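Local coordinates for hypothetical protein ST1625 (Sulfolobus tokodaii, PDB 1WY6) that is of unknown function but folds as an archaeal helical repeat protein, a row of short helices that may serve as a binding scaffold, at residues 149-152 with 158-161; 101-106 with 135-140; 16-21 with 25-30. All blocks are in the same frame, centred on the assembly; numbering follows the deposited sequence.

Interaction 1 of 3, residues 149-152 with 158-161; sequences IEAC and EACN
Cys152 and Cys160 are joined by a disulfide, the only covalent crosslink between residues 149-152 and 158-161. The SG-SG bond measures 2.0 Å between Cys152 SG and Cys160 SG. The torsion about it is 96°, near the value that a relaxed disulfide prefers. The two cysteines reach the bond by different rotations. Cys152 turns SG anti to its own backbone N (chi1 173°), beside the carbonyl carbon. Cys160 turns SG anti to the carbonyl carbon (chi1 -77°), beside the backbone N. Cys152 CA and Cys160 CA lie 4.5 Å apart, the closest CA pair of the two segments. Both cysteines stay partly exposed.

The second kind of contact is apolar and lies on the buried side. Ala151 CB meets Ala159 CB at 3.7 Å, methyl to methyl. The same Ala159 CB also sits 4.0 Å from Cys152 N, so it rests against the backbone of the last turn of helix 141-153. Small side chains suit this spot, where the two helices come close. Ala151 also packs on Leu128 and Val129 of helix 125-137. No hydrogen bond crosses between the two segments.

The disulfide spans only seven intervening residues. It fastens the short helix 157-164 to the end of helix 141-153. This is a disulfide crosslink between two consecutive helices joined by a short turn, at the C-terminal end of the helical repeat fold, and it is consistent with the stability needed in a hyperthermophile.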
# COMPACT_ATOMS: atom_id res chain seq x y z
N ILE A 149 20.97 -2.51 -6.57
CA ILE A 149 21.94 -3.39 -7.22
C ILE A 149 21.16 -4.50 -7.91
O ILE A 149 21.44 -4.85 -9.06
CB ILE A 149 22.94 -3.99 -6.19
CG1 ILE A 149 23.94 -2.92 -5.76
CG2 ILE A 149 23.66 -5.19 -6.80
CD1 ILE A 149 24.91 -3.37 -4.69
N GLU A 150 20.17 -5.06 -7.21
CA GLU A 150 19.33 -6.11 -7.78
C GLU A 150 18.53 -5.59 -8.97
O GLU A 150 18.35 -6.30 -9.96
CB GLU A 150 18.38 -6.68 -6.72
CG GLU A 150 17.44 -7.75 -7.27
CD GLU A 150 18.17 -9.00 -7.76
OE1 GLU A 150 17.57 -9.75 -8.56
OE2 GLU A 150 19.33 -9.23 -7.35
N ALA A 151 18.04 -4.36 -8.88
CA ALA A 151 17.27 -3.75 -9.96
C ALA A 151 18.16 -3.56 -11.19
O ALA A 151 17.73 -3.72 -12.33
CB ALA A 151 16.71 -2.41 -9.52
N CYS A 152 19.42 -3.20 -10.95
CA CYS A 152 20.38 -3.00 -12.02
C CYS A 152 20.58 -4.36 -12.70
O CYS A 152 20.61 -4.47 -13.93
CB CYS A 152 21.70 -2.46 -11.44
SG CYS A 152 23.09 -2.34 -12.62
N GLU A 158 18.40 3.35 -14.91
CA GLU A 158 18.62 4.40 -13.92
C GLU A 158 19.16 3.82 -12.61
O GLU A 158 19.93 4.47 -11.92
CB GLU A 158 17.31 5.17 -13.66
CG GLU A 158 17.47 6.47 -12.85
CD GLU A 158 18.22 7.58 -13.59
OE1 GLU A 158 18.34 8.69 -13.02
OE2 GLU A 158 18.70 7.37 -14.73
N ALA A 159 18.75 2.59 -12.29
CA ALA A 159 19.21 1.93 -11.07
C ALA A 159 20.70 1.65 -11.19
O ALA A 159 21.46 1.82 -10.23
CB ALA A 159 18.44 0.63 -10.85
N CYS A 160 21.12 1.21 -12.38
CA CYS A 160 22.53 0.94 -12.64
C CYS A 160 23.31 2.25 -12.54
O CYS A 160 24.38 2.30 -11.95
CB CYS A 160 22.72 0.33 -14.04
SG CYS A 160 22.30 -1.43 -14.25
N ASN A 161 22.77 3.32 -13.11
CA ASN A 161 23.46 4.61 -13.04
C ASN A 161 23.58 5.10 -11.60
O ASN A 161 24.57 5.74 -11.24
CB ASN A 161 22.76 5.66 -13.88
CG ASN A 161 23.15 5.58 -15.34
OD1 ASN A 161 22.82 4.62 -16.03
ND2 ASN A 161 23.87 6.58 -15.82

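Interaction 2 of 3, residues 101-106 with 135-140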
# COMPACT_ATOMS: atom_id res chain seq x y z
N LEU A 101 4.27 5.85 4.81
CA LEU A 101 5.08 5.05 5.72
C LEU A 101 6.36 5.80 6.08
O LEU A 101 6.77 5.81 7.23
CB LEU A 101 5.43 3.69 5.10
CG LEU A 101 4.28 2.69 4.95
CD1 LEU A 101 4.79 1.42 4.31
CD2 LEU A 101 3.66 2.40 6.31
N VAL A 102 6.98 6.44 5.09
CA VAL A 102 8.20 7.21 5.33
C VAL A 102 7.92 8.35 6.29
O VAL A 102 8.66 8.59 7.25
CB VAL A 102 8.76 7.82 4.02
CG1 VAL A 102 10.03 8.61 4.33
CG2 VAL A 102 9.07 6.72 3.00
N ILE A 103 6.82 9.07 6.03
CA ILE A 103 6.40 10.22 6.81
C ILE A 103 5.99 9.84 8.23
O ILE A 103 6.04 10.67 9.15
CB ILE A 103 5.23 10.93 6.11
CG1 ILE A 103 5.71 11.47 4.76
CG2 ILE A 103 4.70 12.06 6.96
CD1 ILE A 103 4.59 12.14 3.94
N GLN A 104 5.57 8.60 8.41
CA GLN A 104 5.17 8.11 9.72
C GLN A 104 6.43 7.62 10.43
O GLN A 104 6.41 7.32 11.62
CB GLN A 104 4.17 6.97 9.58
CG GLN A 104 2.76 7.41 9.23
CD GLN A 104 1.83 6.24 8.95
OE1 GLN A 104 0.62 6.40 8.85
NE2 GLN A 104 2.41 5.05 8.80
N GLY A 105 7.53 7.55 9.68
CA GLY A 105 8.78 7.10 10.24
C GLY A 105 8.76 5.61 10.54
O GLY A 105 9.47 5.15 11.44
N LYS A 106 7.95 4.86 9.79
CA LYS A 106 7.86 3.42 10.00
C LYS A 106 8.93 2.68 9.21
O LYS A 106 8.64 1.91 8.29
CB LYS A 106 6.46 2.92 9.61
CG LYS A 106 5.38 3.36 10.59
CD LYS A 106 4.01 2.83 10.21
CE LYS A 106 2.95 3.34 11.19
NZ LYS A 106 3.13 2.80 12.55
N LEU A 135 13.35 3.40 1.33
CA LEU A 135 14.26 3.00 2.40
C LEU A 135 15.34 4.05 2.62
O LEU A 135 15.61 4.45 3.75
CB LEU A 135 14.90 1.64 2.08
CG LEU A 135 14.01 0.42 2.30
CD1 LEU A 135 14.63 -0.82 1.66
CD2 LEU A 135 13.80 0.21 3.81
N ARG A 136 15.95 4.51 1.53
CA ARG A 136 17.00 5.51 1.64
C ARG A 136 16.44 6.74 2.37
O ARG A 136 17.18 7.43 3.08
CB ARG A 136 17.51 5.86 0.24
CG ARG A 136 18.90 6.47 0.22
CD ARG A 136 19.49 6.39 -1.17
NE ARG A 136 20.01 5.06 -1.48
CZ ARG A 136 20.04 4.52 -2.69
NH1 ARG A 136 20.53 3.31 -2.88
NH2 ARG A 136 19.55 5.19 -3.73
N ARG A 137 15.14 6.99 2.21
CA ARG A 137 14.49 8.12 2.87
C ARG A 137 14.36 7.94 4.39
O ARG A 137 14.13 8.91 5.10
CB ARG A 137 13.10 8.39 2.27
CG ARG A 137 13.10 9.03 0.88
CD ARG A 137 11.68 9.40 0.45
NE ARG A 137 11.09 10.41 1.34
CZ ARG A 137 9.78 10.68 1.41
NH1 ARG A 137 8.92 10.02 0.65
NH2 ARG A 137 9.34 11.60 2.26
N VAL A 138 14.48 6.70 4.87
CA VAL A 138 14.39 6.45 6.31
C VAL A 138 15.76 6.15 6.92
O VAL A 138 15.86 5.75 8.09
CB VAL A 138 13.40 5.29 6.67
CG1 VAL A 138 11.96 5.78 6.56
CG2 VAL A 138 13.62 4.09 5.77
N GLY A 139 16.81 6.34 6.13
CA GLY A 139 18.17 6.12 6.63
C GLY A 139 18.76 4.74 6.42
O GLY A 139 19.83 4.44 6.98
N ASP A 140 18.10 3.90 5.63
CA ASP A 140 18.58 2.55 5.37
C ASP A 140 19.30 2.43 4.02
O ASP A 140 18.78 1.82 3.09
CB ASP A 140 17.42 1.56 5.40
CG ASP A 140 17.88 0.11 5.41
OD1 ASP A 140 19.04 -0.15 5.03
OD2 ASP A 140 17.07 -0.76 5.78
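Val102 lies against the flat face of the Arg137 guanidinium, and this is the close part of the contact. Val102 CG1 sits over the centre of the group, 3.5 Å above its plane and 3.6 Å from Arg137 CZ. The two side chains run roughly perpendicular to each other. CG1 is placed there because it stands anti to the backbone N of Val102 (chi1 180°). Arg137 starts with CG beside its own backbone N and then bends at chi3 (63°), which folds the guanidinium back across the valine. Its own CB is also 3.7 Å from Val102 CG1, so the methyl touches both the root and the head of the arginine. Val138 comes in beside it, with Val138 CG1 at 4.1 Å from Val102 CG1. Leu110 of helix 107-117 packs on both valines.

Each segment holds the C-terminal end of a helix, 92-103 or 125-137, and the turn after it; the two helices are neighbours in the helical repeat fold. Each ends in a Schellman motif, with Gly105 and Gly139 at positive phi. In the first, Lys106 N bonds to Leu101 O at 3.0 Å. Next come Lys106 and Asp140, each the N-cap position of the following helix; Asp140 OD1 accepts a bond from Asp143 N.

The outer side is looser. Arg137 is itself exposed, although Val102 covers one face of its guanidinium. Ile103 is exposed and points away from residues 135-140, and Ile103 CG1 comes no nearer than 4.4 Å to Arg137 NH2. No hydrogen bond links the segments. Arg137 NH1 has a long, weak ion pair with Asp99, one turn before Ile103.

Interaction 3 of 3, residues 16-21 with 25-30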
# COMPACT_ATOMS: atom_id res chain seq x y z
N LYS A 16 -17.82 -7.38 4.54
CA LYS A 16 -17.96 -8.75 4.06
C LYS A 16 -18.10 -8.84 2.53
O LYS A 16 -17.46 -9.67 1.89
CB LYS A 16 -19.14 -9.44 4.74
CG LYS A 16 -19.12 -10.95 4.62
CD LYS A 16 -20.03 -11.59 5.65
CE LYS A 16 -21.43 -11.00 5.61
NZ LYS A 16 -22.30 -11.50 6.70
N PHE A 17 -18.95 -7.99 1.95
CA PHE A 17 -19.13 -7.98 0.50
C PHE A 17 -17.76 -7.79 -0.16
O PHE A 17 -17.35 -8.57 -1.02
CB PHE A 17 -20.03 -6.81 0.06
CG PHE A 17 -21.50 -7.10 0.14
CD1 PHE A 17 -22.05 -8.25 -0.42
CD2 PHE A 17 -22.36 -6.18 0.76
CE1 PHE A 17 -23.43 -8.49 -0.38
CE2 PHE A 17 -23.74 -6.41 0.81
CZ PHE A 17 -24.28 -7.56 0.24
N LEU A 18 -17.06 -6.73 0.25
CA LEU A 18 -15.75 -6.40 -0.30
C LEU A 18 -14.75 -7.54 -0.17
O LEU A 18 -14.11 -7.91 -1.15
CB LEU A 18 -15.19 -5.14 0.37
CG LEU A 18 -16.05 -3.88 0.19
CD1 LEU A 18 -15.46 -2.72 0.97
CD2 LEU A 18 -16.14 -3.55 -1.29
N LEU A 19 -14.61 -8.10 1.03
CA LEU A 19 -13.69 -9.22 1.22
C LEU A 19 -14.06 -10.36 0.26
O LEU A 19 -13.20 -11.10 -0.19
CB LEU A 19 -13.74 -9.75 2.66
CG LEU A 19 -13.23 -8.85 3.79
CD1 LEU A 19 -13.57 -9.49 5.13
CD2 LEU A 19 -11.74 -8.65 3.66
N ASP A 20 -15.35 -10.48 -0.04
CA ASP A 20 -15.84 -11.54 -0.93
C ASP A 20 -15.82 -11.21 -2.42
O ASP A 20 -16.23 -12.03 -3.23
CB ASP A 20 -17.27 -11.94 -0.54
CG ASP A 20 -17.34 -12.64 0.81
OD1 ASP A 20 -18.47 -12.87 1.28
OD2 ASP A 20 -16.28 -12.96 1.39
N GLY A 21 -15.38 -10.01 -2.77
CA GLY A 21 -15.33 -9.64 -4.18
C GLY A 21 -16.57 -8.96 -4.71
O GLY A 21 -16.63 -8.63 -5.89
N GLU A 25 -21.55 -3.88 -4.45
CA GLU A 25 -22.44 -3.99 -3.31
C GLU A 25 -21.84 -3.30 -2.09
O GLU A 25 -22.47 -2.43 -1.48
CB GLU A 25 -22.70 -5.48 -3.00
CG GLU A 25 -23.60 -6.23 -3.99
CD GLU A 25 -22.90 -6.61 -5.29
OE1 GLU A 25 -21.65 -6.65 -5.33
OE2 GLU A 25 -23.61 -6.89 -6.28
N GLY A 26 -20.62 -3.69 -1.72
CA GLY A 26 -19.98 -3.09 -0.56
C GLY A 26 -19.74 -1.60 -0.71
O GLY A 26 -19.86 -0.85 0.25
N VAL A 27 -19.41 -1.15 -1.92
CA VAL A 27 -19.16 0.28 -2.16
C VAL A 27 -20.43 1.11 -2.03
O VAL A 27 -20.42 2.23 -1.51
CB VAL A 27 -18.53 0.50 -3.56
CG1 VAL A 27 -18.52 1.99 -3.91
CG2 VAL A 27 -17.11 -0.03 -3.56
N LYS A 28 -21.54 0.55 -2.50
CA LYS A 28 -22.83 1.21 -2.44
C LYS A 28 -23.14 1.50 -0.98
O LYS A 28 -23.52 2.61 -0.61
CB LYS A 28 -23.90 0.32 -3.07
CG LYS A 28 -25.31 0.89 -3.03
CD LYS A 28 -26.31 -0.09 -3.63
CE LYS A 28 -27.74 0.42 -3.51
NZ LYS A 28 -27.98 1.65 -4.32
N ILE A 29 -22.98 0.48 -0.14
CA ILE A 29 -23.21 0.60 1.30
C ILE A 29 -22.29 1.68 1.89
O ILE A 29 -22.74 2.55 2.64
CB ILE A 29 -22.91 -0.72 2.03
CG1 ILE A 29 -23.74 -1.86 1.45
CG2 ILE A 29 -23.23 -0.58 3.52
CD1 ILE A 29 -25.18 -1.78 1.78
N VAL A 30 -21.01 1.63 1.54
CA VAL A 30 -20.05 2.60 2.05
C VAL A 30 -20.42 4.04 1.68
O VAL A 30 -20.30 4.94 2.50
CB VAL A 30 -18.62 2.31 1.52
CG1 VAL A 30 -17.68 3.45 1.88
CG2 VAL A 30 -18.10 1.01 2.12
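This is a largely buried apolar contact between two consecutive antiparallel helices, 7-19 and 23-36. They form a helical hairpin at the N-terminal end of the helical repeat fold. The turn between them begins at Gly21, which ends helix 7-19 in a Schellman motif with positive phi.

Phe17 carries the outer part. Glu25 CB stands over the centre of its ring and makes a CH-pi contact, 3.7 Å from the ring centroid and 9° off the normal. The first torsion of Phe17 (chi1 -84°) sets CG beside the backbone N and brings the ring over to helix 23-36. The Glu25 chain bends at chi2 (77°), and its carboxylate heads off from residues 16-21. With an alanine in place of Phe17, CB would still touch Gly26, but Glu25 CB would probably lose the ring face under it and a gap would be left there.

Gly26 lets the helices come close. Phe17 CA and Gly26 CA are 5.1 Å apart, and Phe17 CB is 3.6 Å from Gly26 N. A CB on Gly26 would run into Leu18 CG, so the absence of a side chain is what leaves room here.

Leu18 supplies the inner part. It also packs on Leu49 and Val61, from helices 44-52 and 55-65, while Val27 packs on Lys64 and Ile65 of helix 55-65. Helices 44-52 and 55-65 thus cover the inner side of the hairpin. Across the contact Leu18 CD2 lies 3.9 Å from Gly26 CA and 4.3 Å from Val27 CG2.

Interaction 3 is the buried contact of the three, interaction 1 is partly buried, and interaction 2 lies at the surface. Interactions 1 and 3 each join consecutive helices near the two ends of the chain, on opposite sides of its centre and about 41 Å apart between centres. Interaction 2 bridges helices that are not consecutive. No two contacts share a helix, but helix 125-137 of interaction 2 is followed by helix 141-153 of interaction 1. The chemistry differs with place: a covalent sulfur link beside small methyls, a valine under a charged flat group, and a ring and leucine against glycine. None uses a hydrogen bond across its segments.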